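Long-range contacts in probable zinc protease (Pseudomonas aeruginosa, PDB 4NNZ), which is probably a zinc-dependent metallopeptidase of the M16 family, forming one subunit of a heterodimeric protease: residues 21-26 with 365-370; 27-32 with 93-98. One frame throughout, in Å; residues are numbered along the deposited sequence.

Contact 1: residues 21-26 with 365-370; sequences REDHRA and DSIAAQ
Gln370 meets Arg21 where the end of strand 17-22 passes the first turn of helix 367-379, a surface contact that joins the first sheet of this M16-family chain to a helix from much later in the sequence. From CB outward, the glutamine closes steadily on Arg21. Its CB passes Arg21 NH1 at ordinary packing distance, chi1 (-65°) sets CG anti to the carbonyl carbon and 3.9 Å from that nitrogen, CD lies 3.5 Å from it, and OE1 accepts a weak, bent hydrogen bond from NH1 at 2.6 Å. OE1 sits at the edge of the guanidinium, near its plane, while the two side chains cross at about a right angle. The amide nitrogen NE2 makes a weak bond of 3.4 Å to Ser366 O. Glutamine suits the place because one amide can serve the arginine and its own helix.

Three residues earlier on the helix, the Ile367 CG2 methyl makes a van der Waals contact with Asp23 OD2 at 3.6 Å; its side chain also reaches Val195 of the neighbouring strand. Asp23 folds its own loop into an Asx turn, OD1 accepting from Arg25 N at 3.1 Å, and the same oxygen takes Arg25 NE at 3.0 Å through its syn lone pair. Arg25 then reaches on with NH2 to Asp365 OD2, a salt bridge of 3.3 Å that arrives from above the carboxylate plane, the two flat groups being 88° apart. The chemistry is thus mostly polar: an arginine held between two carboxylates probably offsets their mutual repulsion and ties the loop to the residues leading into the helix.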
ATOM      1  N   ARG A  21     -25.431 -15.831  23.527  1.00 53.14           N
ATOM      2  CA  ARG A  21     -26.801 -15.404  23.656  1.00 55.06           C
ATOM      3  C   ARG A  21     -27.793 -16.531  23.514  1.00 57.31           C
ATOM      4  O   ARG A  21     -27.774 -17.260  22.562  1.00 53.33           O
ATOM      5  CB  ARG A  21     -27.139 -14.332  22.664  1.00 54.14           C
ATOM      6  CG  ARG A  21     -28.496 -13.771  22.955  1.00 57.97           C
ATOM      7  CD  ARG A  21     -28.856 -12.740  21.943  1.00 61.79           C
ATOM      8  NE  ARG A  21     -27.901 -11.665  21.986  1.00 65.93           N
ATOM      9  CZ  ARG A  21     -27.992 -10.579  21.249  1.00 65.82           C
ATOM     10  NH1 ARG A  21     -29.003 -10.440  20.425  1.00 66.05           N
ATOM     11  NH2 ARG A  21     -27.076  -9.646  21.336  1.00 63.63           N
ATOM     12  N   GLU A  22     -28.680 -16.648  24.483  1.00 60.05           N
ATOM     13  CA  GLU A  22     -29.652 -17.707  24.512  1.00 60.12           C
ATOM     14  C   GLU A  22     -30.909 -17.330  23.785  1.00 56.19           C
ATOM     15  O   GLU A  22     -31.425 -16.271  23.971  1.00 54.59           O
ATOM     16  CB  GLU A  22     -29.970 -18.038  25.947  1.00 65.82           C
ATOM     17  CG  GLU A  22     -28.737 -18.402  26.734  1.00 76.85           C
ATOM     18  CD  GLU A  22     -28.970 -18.415  28.219  1.00 88.14           C
ATOM     19  OE1 GLU A  22     -28.141 -18.985  28.955  1.00 82.68           O
ATOM     20  OE2 GLU A  22     -29.984 -17.851  28.644  1.00 86.43           O
ATOM     21  N   ASP A  23     -31.359 -18.193  22.900  1.00 55.85           N
ATOM     22  CA  ASP A  23     -32.635 -18.037  22.251  1.00 62.15           C
ATOM     23  C   ASP A  23     -33.218 -19.421  22.085  1.00 63.05           C
ATOM     24  O   ASP A  23     -32.730 -20.190  21.313  1.00 62.12           O
ATOM     25  CB  ASP A  23     -32.414 -17.359  20.911  1.00 64.36           C
ATOM     26  CG  ASP A  23     -33.668 -17.170  20.131  1.00 71.16           C
ATOM     27  OD1 ASP A  23     -34.634 -17.879  20.376  1.00 69.16           O
ATOM     28  OD2 ASP A  23     -33.694 -16.311  19.247  1.00 68.00           O
ATOM     29  N   HIS A  24     -34.273 -19.738  22.807  1.00 72.69           N
ATOM     30  CA  HIS A  24     -34.802 -21.094  22.840  1.00 71.65           C
ATOM     31  C   HIS A  24     -36.004 -21.331  21.938  1.00 67.45           C
ATOM     32  O   HIS A  24     -36.684 -22.311  22.056  1.00 63.60           O
ATOM     33  CB  HIS A  24     -35.084 -21.543  24.267  1.00 67.50           C
ATOM     34  CG  HIS A  24     -34.111 -21.021  25.264  1.00 67.20           C
ATOM     35  ND1 HIS A  24     -33.006 -21.729  25.659  1.00 71.63           N
ATOM     36  CD2 HIS A  24     -34.076 -19.861  25.949  1.00 67.60           C
ATOM     37  CE1 HIS A  24     -32.329 -21.031  26.545  1.00 71.24           C
ATOM     38  NE2 HIS A  24     -32.958 -19.891  26.740  1.00 69.59           N
ATOM     39  N   ARG A  25     -36.213 -20.432  21.000  1.00 69.10           N
ATOM     40  CA  ARG A  25     -37.341 -20.467  20.105  1.00 70.05           C
ATOM     41  C   ARG A  25     -37.355 -21.683  19.230  1.00 69.35           C
ATOM     42  O   ARG A  25     -38.390 -22.132  18.808  1.00 61.70           O
ATOM     43  CB  ARG A  25     -37.382 -19.201  19.278  1.00 77.13           C
ATOM     44  CG  ARG A  25     -38.184 -18.112  19.951  1.00 80.24           C
ATOM     45  CD  ARG A  25     -38.148 -16.834  19.165  1.00 87.79           C
ATOM     46  NE  ARG A  25     -36.787 -16.464  18.868  1.00 95.01           N
ATOM     47  CZ  ARG A  25     -36.403 -15.971  17.710  1.00 95.02           C
ATOM     48  NH1 ARG A  25     -35.138 -15.669  17.513  1.00 92.09           N
ATOM     49  NH2 ARG A  25     -37.293 -15.786  16.759  1.00 90.72           N
ATOM     50  N   ALA A  26     -36.186 -22.212  18.966  1.00 73.34           N
ATOM     51  CA  ALA A  26     -36.069 -23.406  18.195  1.00 67.81           C
ATOM     52  C   ALA A  26     -34.878 -24.141  18.725  1.00 72.17           C
ATOM     53  O   ALA A  26     -34.006 -23.532  19.319  1.00 72.55           O
ATOM     54  CB  ALA A  26     -35.871 -23.050  16.758  1.00 69.06           C
ATOM     55  N   ASP A 365     -33.920 -10.724  14.379  1.00 75.82           N
ATOM     56  CA  ASP A 365     -34.409 -12.056  14.487  1.00 61.32           C
ATOM     57  C   ASP A 365     -33.500 -12.716  13.510  1.00 59.17           C
ATOM     58  O   ASP A 365     -33.010 -12.055  12.631  1.00 69.90           O
ATOM     59  CB  ASP A 365     -35.851 -12.071  14.037  1.00 40.00           C
ATOM     60  CG  ASP A 365     -36.392 -13.434  13.900  1.00 40.00           C
ATOM     61  OD1 ASP A 365     -35.681 -14.308  13.405  1.00 40.00           O
ATOM     62  OD2 ASP A 365     -37.542 -13.646  14.289  1.00 40.00           O
ATOM     63  N   SER A 366     -33.228 -13.982  13.737  1.00 56.29           N
ATOM     64  CA  SER A 366     -32.204 -14.738  13.052  1.00 53.16           C
ATOM     65  C   SER A 366     -30.995 -14.793  13.928  1.00 50.99           C
ATOM     66  O   SER A 366     -30.270 -13.859  14.053  1.00 49.58           O
ATOM     67  CB  SER A 366     -31.834 -14.149  11.725  1.00 51.98           C
ATOM     68  OG  SER A 366     -30.959 -15.014  11.063  1.00 50.99           O
ATOM     69  N   ILE A 367     -30.803 -15.929  14.539  1.00 52.77           N
ATOM     70  CA  ILE A 367     -29.731 -16.110  15.446  1.00 54.16           C
ATOM     71  C   ILE A 367     -28.399 -15.952  14.732  1.00 51.75           C
ATOM     72  O   ILE A 367     -27.447 -15.539  15.319  1.00 47.76           O
ATOM     73  CB  ILE A 367     -29.870 -17.432  16.203  1.00 51.89           C
ATOM     74  CG1 ILE A 367     -29.943 -18.586  15.242  1.00 53.42           C
ATOM     75  CG2 ILE A 367     -31.117 -17.408  17.033  1.00 50.38           C
ATOM     76  CD1 ILE A 367     -29.791 -19.915  15.910  1.00 55.95           C
ATOM     77  N   ALA A 368     -28.354 -16.302  13.460  1.00 49.46           N
ATOM     78  CA  ALA A 368     -27.156 -16.133  12.679  1.00 53.70           C
ATOM     79  C   ALA A 368     -26.735 -14.698  12.499  1.00 51.26           C
ATOM     80  O   ALA A 368     -25.586 -14.397  12.566  1.00 53.29           O
ATOM     81  CB  ALA A 368     -27.304 -16.799  11.341  1.00 54.34           C
ATOM     82  N   ALA A 369     -27.672 -13.825  12.233  1.00 49.34           N
ATOM     83  CA  ALA A 369     -27.380 -12.428  12.112  1.00 49.37           C
ATOM     84  C   ALA A 369     -26.907 -11.813  13.398  1.00 52.05           C
ATOM     85  O   ALA A 369     -26.039 -10.980  13.387  1.00 59.29           O
ATOM     86  CB  ALA A 369     -28.571 -11.677  11.569  1.00 48.49           C
ATOM     87  N   GLN A 370     -27.510 -12.186  14.504  1.00 50.94           N
ATOM     88  CA  GLN A 370     -27.113 -11.638  15.768  1.00 48.89           C
ATOM     89  C   GLN A 370     -25.725 -12.066  16.048  1.00 43.36           C
ATOM     90  O   GLN A 370     -24.951 -11.315  16.547  1.00 47.56           O
ATOM     91  CB  GLN A 370     -28.020 -12.101  16.885  1.00 50.75           C
ATOM     92  CG  GLN A 370     -29.440 -11.633  16.776  1.00 52.70           C
ATOM     93  CD  GLN A 370     -30.344 -12.318  17.758  1.00 55.51           C
ATOM     94  OE1 GLN A 370     -30.480 -11.897  18.889  1.00 59.74           O
ATOM     95  NE2 GLN A 370     -30.969 -13.366  17.326  1.00 55.12           N
TER

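Contact 2: residues 27-32 with 93-98; sequences PVVVSQ and QVLARD
Val29 and Leu95 lie side by side, pointing the same way, as a hydrogen-bonded pair of antiparallel strands; their modelled carbons come closer than is credible, so the exact fit is doubtful. In the mixed sheet strand 28-35 runs between 89-96 and 190-196, bonding to the latter's Val195 through Val30. The face of Val29 and Leu95 also carries Ser31 and Gln93 and is covered by helix 100-112, with Leu95 resting on Ala103 and Ser31 on Leu104. With its CG between the backbone N and the carbonyl carbon (chi1 47°), Gln93 keeps that methylene 3.9 Å from Ser31 CB.

On the other face, Val30 and Val94 cross obliquely, CG2 of Val30 lying 3.7 Å from CB of Val94. Branched valines suit extended backbone here, and Val30 also packs on Ala371 of helix 367-379. Two residues nearer the loop, the side chains of the non-hydrogen-bonded pair Val28 and Ala96 diverge. There Val28 CA approaches Leu95 O at 3.2 Å, a CA-H...O contact.

Four backbone bonds tie the strands: Val29 N to Leu95 O at 2.7 Å, Leu95 N to Val29 O at 3.0 Å, and the reciprocal pair between Ser31 and Gln93. Beyond them, Arg97 N gives Pro27 O only a weak bond. Main-chain bonds thus hold the strands together, while sequence contributes the side-chain pairing: valines and leucine, with polar Ser31 and Gln93 beside Val29 and Leu95.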
ATOM      1  N   PRO A  27     -34.799 -25.437  18.515  1.00 69.97           N
ATOM      2  CA  PRO A  27     -33.663 -26.203  19.014  1.00 72.24           C
ATOM      3  C   PRO A  27     -32.454 -26.208  18.081  1.00 69.05           C
ATOM      4  O   PRO A  27     -32.009 -27.238  17.635  1.00 66.49           O
ATOM      5  CB  PRO A  27     -34.247 -27.590  19.100  1.00 72.44           C
ATOM      6  CG  PRO A  27     -35.101 -27.630  17.908  1.00 75.28           C
ATOM      7  CD  PRO A  27     -35.788 -26.308  17.891  1.00 69.05           C
ATOM      8  N   VAL A  28     -31.908 -25.035  17.805  1.00 72.04           N
ATOM      9  CA  VAL A  28     -30.737 -24.906  16.955  1.00 62.84           C
ATOM     10  C   VAL A  28     -29.770 -23.946  17.571  1.00 59.60           C
ATOM     11  O   VAL A  28     -30.161 -23.045  18.263  1.00 55.48           O
ATOM     12  CB  VAL A  28     -31.109 -24.321  15.609  1.00 59.88           C
ATOM     13  CG1 VAL A  28     -31.760 -25.362  14.756  1.00 60.80           C
ATOM     14  CG2 VAL A  28     -32.057 -23.175  15.795  1.00 56.98           C
ATOM     15  N   VAL A  29     -28.494 -24.136  17.310  1.00 58.60           N
ATOM     16  CA  VAL A  29     -27.503 -23.203  17.797  1.00 58.47           C
ATOM     17  C   VAL A  29     -26.510 -22.792  16.731  1.00 51.66           C
ATOM     18  O   VAL A  29     -26.136 -23.572  15.906  1.00 51.20           O
ATOM     19  CB  VAL A  29     -26.759 -23.754  19.010  1.00 59.05           C
ATOM     20  CG1 VAL A  29     -25.816 -24.847  18.588  1.00 58.03           C
ATOM     21  CG2 VAL A  29     -25.992 -22.650  19.673  1.00 59.31           C
ATOM     22  N   VAL A  30     -26.056 -21.562  16.795  1.00 45.46           N
ATOM     23  CA  VAL A  30     -25.112 -21.051  15.835  1.00 44.30           C
ATOM     24  C   VAL A  30     -23.771 -20.856  16.520  1.00 41.37           C
ATOM     25  O   VAL A  30     -23.699 -20.284  17.559  1.00 38.00           O
ATOM     26  CB  VAL A  30     -25.685 -19.781  15.141  1.00 43.22           C
ATOM     27  CG1 VAL A  30     -24.864 -18.527  15.316  1.00 43.67           C
ATOM     28  CG2 VAL A  30     -25.906 -20.036  13.691  1.00 45.50           C
ATOM     29  N   SER A  31     -22.717 -21.344  15.914  1.00 40.33           N
ATOM     30  CA  SER A  31     -21.409 -21.159  16.468  1.00 44.15           C
ATOM     31  C   SER A  31     -20.515 -20.514  15.459  1.00 43.10           C
ATOM     32  O   SER A  31     -20.328 -21.052  14.416  1.00 41.00           O
ATOM     33  CB  SER A  31     -20.841 -22.511  16.835  1.00 48.85           C
ATOM     34  OG  SER A  31     -19.815 -22.399  17.779  1.00 56.04           O
ATOM     35  N   GLN A  32     -19.945 -19.357  15.738  1.00 40.55           N
ATOM     36  CA  GLN A  32     -19.064 -18.747  14.759  1.00 38.32           C
ATOM     37  C   GLN A  32     -17.696 -18.487  15.299  1.00 39.84           C
ATOM     38  O   GLN A  32     -17.594 -18.096  16.427  1.00 40.63           O
ATOM     39  CB  GLN A  32     -19.612 -17.433  14.315  1.00 38.77           C
ATOM     40  CG  GLN A  32     -21.089 -17.332  14.309  1.00 40.68           C
ATOM     41  CD  GLN A  32     -21.533 -16.201  13.452  1.00 37.97           C
ATOM     42  OE1 GLN A  32     -20.832 -15.245  13.296  1.00 35.33           O
ATOM     43  NE2 GLN A  32     -22.689 -16.321  12.883  1.00 40.32           N
ATOM     44  N   GLN A  93     -20.833 -22.168  11.792  1.00 50.86           N
ATOM     45  CA  GLN A  93     -21.619 -23.314  11.499  1.00 52.49           C
ATOM     46  C   GLN A  93     -22.960 -23.110  12.141  1.00 48.91           C
ATOM     47  O   GLN A  93     -23.078 -22.375  13.058  1.00 46.66           O
ATOM     48  CB  GLN A  93     -20.943 -24.559  12.046  1.00 57.70           C
ATOM     49  CG  GLN A  93     -20.458 -24.417  13.468  1.00 70.60           C
ATOM     50  CD  GLN A  93     -19.099 -25.034  13.710  1.00 83.50           C
ATOM     51  OE1 GLN A  93     -18.269 -24.460  14.404  1.00 80.53           O
ATOM     52  NE2 GLN A  93     -18.873 -26.202  13.156  1.00 76.13           N
ATOM     53  N   VAL A  94     -23.975 -23.755  11.634  1.00 49.33           N
ATOM     54  CA  VAL A  94     -25.259 -23.674  12.242  1.00 49.91           C
ATOM     55  C   VAL A  94     -25.668 -25.103  12.467  1.00 50.63           C
ATOM     56  O   VAL A  94     -25.352 -25.955  11.672  1.00 46.23           O
ATOM     57  CB  VAL A  94     -26.229 -22.920  11.357  1.00 55.31           C
ATOM     58  CG1 VAL A  94     -26.051 -23.308   9.919  1.00 55.40           C
ATOM     59  CG2 VAL A  94     -27.642 -23.149  11.809  1.00 57.08           C
ATOM     60  N   LEU A  95     -26.324 -25.378  13.579  1.00 49.13           N
ATOM     61  CA  LEU A  95     -26.512 -26.755  13.966  1.00 49.65           C
ATOM     62  C   LEU A  95     -27.516 -27.073  15.024  1.00 50.13           C
ATOM     63  O   LEU A  95     -28.064 -26.224  15.685  1.00 52.17           O
ATOM     64  CB  LEU A  95     -25.180 -27.351  14.358  1.00 54.54           C
ATOM     65  CG  LEU A  95     -24.184 -26.369  14.948  1.00 61.09           C
ATOM     66  CD1 LEU A  95     -24.203 -26.377  16.452  1.00 65.77           C
ATOM     67  CD2 LEU A  95     -22.816 -26.696  14.454  1.00 63.52           C
ATOM     68  N   ALA A  96     -27.733 -28.357  15.154  1.00 50.74           N
ATOM     69  CA  ALA A  96     -28.629 -28.900  16.111  1.00 48.72           C
ATOM     70  C   ALA A  96     -28.025 -28.824  17.471  1.00 47.41           C
ATOM     71  O   ALA A  96     -26.889 -29.077  17.708  1.00 43.40           O
ATOM     72  CB  ALA A  96     -28.954 -30.318  15.750  1.00 47.70           C
ATOM     73  N   ARG A  97     -28.864 -28.479  18.385  1.00 53.55           N
ATOM     74  CA  ARG A  97     -28.437 -28.075  19.705  1.00 60.32           C
ATOM     75  C   ARG A  97     -27.606 -29.134  20.402  1.00 56.69           C
ATOM     76  O   ARG A  97     -26.729 -28.813  21.143  1.00 62.04           O
ATOM     77  CB  ARG A  97     -29.593 -27.621  20.591  1.00 63.15           C
ATOM     78  CG  ARG A  97     -30.657 -28.648  20.855  1.00 66.79           C
ATOM     79  CD  ARG A  97     -30.833 -28.971  22.326  1.00 77.47           C
ATOM     80  NE  ARG A  97     -29.985 -28.208  23.227  1.00 81.53           N
ATOM     81  CZ  ARG A  97     -29.213 -28.754  24.154  1.00 81.31           C
ATOM     82  NH1 ARG A  97     -29.156 -30.064  24.281  1.00 76.89           N
ATOM     83  NH2 ARG A  97     -28.477 -27.993  24.931  1.00 77.44           N
ATOM     84  N   ASP A  98     -27.856 -30.389  20.156  1.00 58.46           N
ATOM     85  CA  ASP A  98     -27.123 -31.385  20.873  1.00 61.24           C
ATOM     86  C   ASP A  98     -25.790 -31.633  20.253  1.00 59.87           C
ATOM     87  O   ASP A  98     -24.954 -32.274  20.832  1.00 63.74           O
ATOM     88  CB  ASP A  98     -27.911 -32.674  20.942  1.00 67.89           C
ATOM     89  CG  ASP A  98     -28.712 -32.934  19.697  1.00 80.26           C
ATOM     90  OD1 ASP A  98     -29.622 -32.113  19.379  1.00 89.85           O
ATOM     91  OD2 ASP A  98     -28.433 -33.969  19.062  1.00 76.08           O
TER
HETATM   92  O   HOH W   1     -17.627 -22.052  14.498  1.00 30.00           O

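Both contacts reach the same mixed sheet, through strands 17-22 and 28-35, which follow each other in the chain. Contact 2 works within the sheet and is partly buried: main-chain bonding and aliphatic side chains join neighbouring strands. Contact 1 lies at the surface and joins a strand end and its loop to helix 367-379. Its Arg25 and Asp365 are exposed, as charges can be, whereas the Gln370 amide is buried, OE1 and NE2 weakly bonded to Arg21 and Ser366. That helix unites the two. Ile367 CD1 packs against Val28 O, and Ala368 CA against Val30 CG2, so the helix start held by contact 1 also covers one face of the strand paired in contact 2.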